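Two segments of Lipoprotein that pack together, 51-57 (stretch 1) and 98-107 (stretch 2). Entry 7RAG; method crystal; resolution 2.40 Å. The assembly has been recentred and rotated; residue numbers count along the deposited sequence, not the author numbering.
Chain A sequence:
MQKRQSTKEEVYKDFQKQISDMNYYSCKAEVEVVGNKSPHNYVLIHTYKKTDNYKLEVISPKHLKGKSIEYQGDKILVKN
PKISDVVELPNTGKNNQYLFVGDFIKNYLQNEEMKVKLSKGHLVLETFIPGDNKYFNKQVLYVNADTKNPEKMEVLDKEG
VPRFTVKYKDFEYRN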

ATOM      1  N   THR A  51       7.131 -12.671   3.265  1.00 62.38           N
ATOM      2  CA  THR A  51       6.822 -11.710   4.317  1.00 67.10           C
ATOM      3  C   THR A  51       5.522 -12.086   5.014  1.00 65.14           C
ATOM      4  O   THR A  51       4.674 -12.788   4.451  1.00 65.78           O
ATOM      5  CB  THR A  51       6.714 -10.262   3.786  1.00 68.52           C
ATOM      6  OG1 THR A  51       5.466 -10.081   3.116  1.00 67.93           O
ATOM      7  CG2 THR A  51       7.831  -9.956   2.812  1.00 64.98           C
ATOM      8  N   ASP A  52       5.387 -11.620   6.253  1.00 66.16           N
ATOM      9  CA  ASP A  52       4.207 -11.895   7.059  1.00 65.86           C
ATOM     10  C   ASP A  52       3.093 -10.902   6.751  1.00 64.49           C
ATOM     11  O   ASP A  52       3.342  -9.725   6.493  1.00 70.97           O
ATOM     12  CB  ASP A  52       4.557 -11.842   8.544  1.00 63.28           C
ATOM     13  CG  ASP A  52       5.566 -12.895   8.939  1.00 69.70           C
ATOM     14  OD1 ASP A  52       6.057 -12.835  10.079  1.00 82.49           O
ATOM     15  OD2 ASP A  52       5.884 -13.779   8.116  1.00 71.59           O
ATOM     16  N   ASN A  53       1.861 -11.390   6.745  1.00 64.11           N
ATOM     17  CA  ASN A  53       0.689 -10.533   6.604  1.00 69.09           C
ATOM     18  C   ASN A  53      -0.318 -10.922   7.676  1.00 61.18           C
ATOM     19  O   ASN A  53      -0.775 -12.069   7.716  1.00 62.39           O
ATOM     20  CB  ASN A  53       0.072 -10.637   5.204  1.00 69.62           C
ATOM     21  CG  ASN A  53      -1.260  -9.893   5.087  1.00 74.34           C
ATOM     22  OD1 ASN A  53      -2.310 -10.395   5.501  1.00 80.49           O
ATOM     23  ND2 ASN A  53      -1.223  -8.704   4.510  1.00 78.51           N
ATOM     24  N   TYR A  54      -0.647  -9.966   8.538  1.00 60.86           N
ATOM     25  CA  TYR A  54      -1.592 -10.152   9.629  1.00 61.94           C
ATOM     26  C   TYR A  54      -2.813  -9.270   9.386  1.00 63.90           C
ATOM     27  O   TYR A  54      -2.680  -8.114   8.985  1.00 70.82           O
ATOM     28  CB  TYR A  54      -0.952  -9.794  10.956  1.00 62.67           C
ATOM     29  CG  TYR A  54       0.042 -10.794  11.501  1.00 64.27           C
ATOM     30  CD1 TYR A  54      -0.390 -11.924  12.178  1.00 66.13           C
ATOM     31  CD2 TYR A  54       1.413 -10.590  11.383  1.00 63.98           C
ATOM     32  CE1 TYR A  54       0.511 -12.831  12.712  1.00 67.66           C
ATOM     33  CE2 TYR A  54       2.321 -11.500  11.903  1.00 65.48           C
ATOM     34  CZ  TYR A  54       1.864 -12.616  12.575  1.00 67.32           C
ATOM     35  OH  TYR A  54       2.743 -13.534  13.108  1.00 68.89           O
ATOM     36  N   LYS A  55      -4.007  -9.815   9.581  1.00 61.55           N
ATOM     37  CA  LYS A  55      -5.217  -9.004   9.584  1.00 62.52           C
ATOM     38  C   LYS A  55      -5.969  -9.256  10.881  1.00 62.08           C
ATOM     39  O   LYS A  55      -6.201 -10.411  11.243  1.00 63.70           O
ATOM     40  CB  LYS A  55      -6.096  -9.322   8.385  1.00 62.18           C
ATOM     41  CG  LYS A  55      -7.352  -8.497   8.298  1.00 69.31           C
ATOM     42  CD  LYS A  55      -7.836  -8.436   6.863  1.00 77.31           C
ATOM     43  CE  LYS A  55      -9.296  -8.004   6.782  1.00 79.01           C
ATOM     44  NZ  LYS A  55      -9.453  -6.839   5.855  1.00 88.45           N
ATOM     45  N   LEU A  56      -6.298  -8.184  11.602  1.00 61.49           N
ATOM     46  CA  LEU A  56      -7.162  -8.252  12.776  1.00 62.61           C
ATOM     47  C   LEU A  56      -8.442  -7.506  12.440  1.00 61.52           C
ATOM     48  O   LEU A  56      -8.398  -6.302  12.163  1.00 63.70           O
ATOM     49  CB  LEU A  56      -6.518  -7.630  14.017  1.00 62.94           C
ATOM     50  CG  LEU A  56      -4.999  -7.600  14.160  1.00 63.27           C
ATOM     51  CD1 LEU A  56      -4.653  -7.118  15.564  1.00 64.88           C
ATOM     52  CD2 LEU A  56      -4.372  -8.972  13.899  1.00 64.36           C
ATOM     53  N   GLU A  57      -9.571  -8.205  12.457  1.00 62.43           N
ATOM     54  CA  GLU A  57     -10.848  -7.558  12.223  1.00 61.57           C
ATOM     55  C   GLU A  57     -11.760  -7.737  13.433  1.00 62.91           C
ATOM     56  O   GLU A  57     -11.899  -8.846  13.962  1.00 64.73           O
ATOM     57  CB  GLU A  57     -11.513  -8.098  10.954  1.00 61.21           C
ATOM     58  CG  GLU A  57     -12.976  -7.683  10.846  1.00 61.86           C
ATOM     59  CD  GLU A  57     -13.722  -8.517   9.859  1.00 73.19           C
ATOM     60  OE1 GLU A  57     -13.036  -9.110   8.993  1.00 79.36           O
ATOM     61  OE2 GLU A  57     -14.974  -8.607   9.970  1.00 78.18           O
ATOM     62  N   TYR A  98       6.462  -8.350  18.865  1.00 58.89           N
ATOM     63  CA  TYR A  98       4.998  -8.290  18.794  1.00 72.58           C
ATOM     64  C   TYR A  98       4.471  -7.093  17.997  1.00 68.77           C
ATOM     65  O   TYR A  98       4.707  -5.945  18.363  1.00 66.13           O
ATOM     66  CB  TYR A  98       4.384  -8.257  20.206  1.00 72.93           C
ATOM     67  N   LEU A  99       3.730  -7.382  16.918  1.00 66.68           N
ATOM     68  CA  LEU A  99       3.094  -6.340  16.113  1.00 61.21           C
ATOM     69  C   LEU A  99       1.767  -5.880  16.698  1.00 59.92           C
ATOM     70  O   LEU A  99       1.321  -4.761  16.422  1.00 58.56           O
ATOM     71  CB  LEU A  99       2.836  -6.845  14.697  1.00 65.02           C
ATOM     72  CG  LEU A  99       4.014  -6.967  13.752  1.00 74.02           C
ATOM     73  CD1 LEU A  99       4.474  -8.429  13.648  1.00 76.02           C
ATOM     74  CD2 LEU A  99       3.561  -6.431  12.421  1.00 76.89           C
ATOM     75  N   PHE A 100       1.105  -6.753  17.446  1.00 62.00           N
ATOM     76  CA  PHE A 100      -0.168  -6.477  18.078  1.00 55.43           C
ATOM     77  C   PHE A 100      -0.253  -7.411  19.268  1.00 59.52           C
ATOM     78  O   PHE A 100       0.507  -8.377  19.374  1.00 63.85           O
ATOM     79  CB  PHE A 100      -1.362  -6.679  17.126  1.00 54.48           C
ATOM     80  CG  PHE A 100      -1.382  -8.032  16.444  1.00 59.49           C
ATOM     81  CD1 PHE A 100      -2.065  -9.094  17.000  1.00 58.16           C
ATOM     82  CD2 PHE A 100      -0.681  -8.239  15.262  1.00 61.46           C
ATOM     83  CE1 PHE A 100      -2.062 -10.332  16.384  1.00 64.38           C
ATOM     84  CE2 PHE A 100      -0.668  -9.471  14.651  1.00 62.60           C
ATOM     85  CZ  PHE A 100      -1.363 -10.524  15.210  1.00 62.29           C
ATOM     86  N   VAL A 101      -1.173  -7.108  20.175  1.00 56.90           N
ATOM     87  CA  VAL A 101      -1.401  -8.003  21.297  1.00 57.46           C
ATOM     88  C   VAL A 101      -2.185  -9.207  20.780  1.00 57.67           C
ATOM     89  O   VAL A 101      -3.218  -9.059  20.118  1.00 60.08           O
ATOM     90  CB  VAL A 101      -2.104  -7.262  22.445  1.00 55.30           C
ATOM     91  CG1 VAL A 101      -3.023  -6.209  21.891  1.00 58.86           C
ATOM     92  CG2 VAL A 101      -2.843  -8.220  23.358  1.00 53.65           C
ATOM     93  N   GLY A 102      -1.658 -10.409  21.020  1.00 62.51           N
ATOM     94  CA  GLY A 102      -2.103 -11.618  20.352  1.00 55.16           C
ATOM     95  C   GLY A 102      -1.119 -12.156  19.329  1.00 57.75           C
ATOM     96  O   GLY A 102      -1.235 -13.320  18.920  1.00 58.16           O
ATOM     97  N   ASP A 103      -0.153 -11.343  18.904  1.00 60.56           N
ATOM     98  CA  ASP A 103       0.883 -11.791  17.979  1.00 60.52           C
ATOM     99  C   ASP A 103       1.901 -12.628  18.737  1.00 55.02           C
ATOM    100  O   ASP A 103       2.582 -12.125  19.626  1.00 69.01           O
ATOM    101  CB  ASP A 103       1.548 -10.584  17.321  1.00 60.48           C
ATOM    102  CG  ASP A 103       2.691 -10.962  16.407  1.00 65.05           C
ATOM    103  OD1 ASP A 103       2.818 -12.152  16.030  1.00 64.27           O
ATOM    104  OD2 ASP A 103       3.486 -10.043  16.070  1.00 73.65           O
ATOM    105  N   PHE A 104       2.012 -13.896  18.384  1.00 64.84           N
ATOM    106  CA  PHE A 104       2.887 -14.816  19.094  1.00 65.03           C
ATOM    107  C   PHE A 104       3.969 -15.436  18.231  1.00 70.16           C
ATOM    108  O   PHE A 104       5.036 -15.747  18.764  1.00 80.97           O
ATOM    109  CB  PHE A 104       2.081 -15.951  19.741  1.00 61.59           C
ATOM    110  CG  PHE A 104       1.282 -16.743  18.766  1.00 58.13           C
ATOM    111  CD1 PHE A 104       1.790 -17.915  18.230  1.00 57.86           C
ATOM    112  CD2 PHE A 104       0.028 -16.310  18.373  1.00 59.70           C
ATOM    113  CE1 PHE A 104       1.069 -18.650  17.329  1.00 58.53           C
ATOM    114  CE2 PHE A 104      -0.716 -17.045  17.462  1.00 59.86           C
ATOM    115  CZ  PHE A 104      -0.187 -18.220  16.934  1.00 61.95           C
ATOM    116  N   ILE A 105       3.739 -15.643  16.931  1.00 65.81           N
ATOM    117  CA  ILE A 105       4.828 -16.131  16.092  1.00 72.82           C
ATOM    118  C   ILE A 105       5.924 -15.085  16.070  1.00 76.93           C
ATOM    119  O   ILE A 105       5.652 -13.875  16.044  1.00 84.16           O
ATOM    120  CB  ILE A 105       4.391 -16.435  14.649  1.00 73.19           C
ATOM    121  CG1 ILE A 105       3.074 -17.203  14.581  1.00 69.04           C
ATOM    122  CG2 ILE A 105       5.497 -17.221  13.935  1.00 70.46           C
ATOM    123  CD1 ILE A 105       2.677 -17.552  13.143  1.00 66.57           C
ATOM    124  N   LYS A 106       7.167 -15.546  16.053  1.00 78.77           N
ATOM    125  CA  LYS A 106       8.379 -14.758  15.868  1.00 88.35           C
ATOM    126  C   LYS A 106       8.807 -14.023  17.133  1.00 87.39           C
ATOM    127  O   LYS A 106       9.885 -13.426  17.132  1.00 98.94           O
ATOM    128  CB  LYS A 106       8.278 -13.737  14.712  1.00 87.46           C
ATOM    129  CG  LYS A 106       8.412 -14.332  13.293  1.00 87.69           C
ATOM    130  CD  LYS A 106       8.404 -13.232  12.225  1.00 84.81           C
ATOM    131  CE  LYS A 106       8.626 -11.849  12.837  1.00 82.14           C
ATOM    132  NZ  LYS A 106       8.772 -10.807  11.791  1.00 92.25           N
ATOM    133  N   ASN A 107       8.031 -14.046  18.213  1.00 84.26           N
ATOM    134  CA  ASN A 107       8.589 -13.738  19.523  1.00 84.06           C
ATOM    135  C   ASN A 107       8.719 -14.970  20.394  1.00 88.51           C
ATOM    136  O   ASN A 107       9.724 -15.123  21.099  1.00 91.29           O
ATOM    137  CB  ASN A 107       7.755 -12.691  20.265  1.00 78.82           C
ATOM    138  CG  ASN A 107       8.269 -12.439  21.688  1.00 78.91           C
ATOM    139  OD1 ASN A 107       7.531 -12.584  22.671  1.00 78.15           O
ATOM    140  ND2 ASN A 107       9.547 -12.081  21.798  1.00 70.00           N
TER

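At the centre of this contact three side chains interlock: Tyr54 and Leu56 from the strand, Phe100 from the irregular segment. Phe100 turns its edge toward the face of Tyr54, the ring centroids 5.1 Å apart and the planes at 71°, with Tyr54 CD1 and Phe100 CZ at 3.5 Å. Over one face of the Phe100 ring lies Leu56, whose CD2 sits 3.6 Å from the ring centroid and 10° off the ring normal. One phenyl ring thus serves two neighbours, by its edge and by one face. The strand supplies both from alternate positions: Asp52, Tyr54 and Leu56 point toward the loop, while the intervening Lys55 points away.

Leu99 extends the apolar patch, its CD1 4.1 Å from Tyr54 CE2. Farther along the ring, Tyr54 OH lies 3.7 Å from Ile105 CB and 3.2 Å from Asp103 OD1. The other carboxylate oxygen of Asp103 is engaged within its own loop: Leu99 N donates to Asp103 OD2 at 2.8 Å, nearly linear. Together with the type II turn, closed by Asp103 N to Phe100 O at 3.1 Å, this bond braces the segment that presents Phe100.

At the polar edge, Asp52 OD1 and Lys106 NZ form a long salt bridge of 3.8 Å; the lysine's aliphatic CD comes closer to OD1, at 3.2 Å.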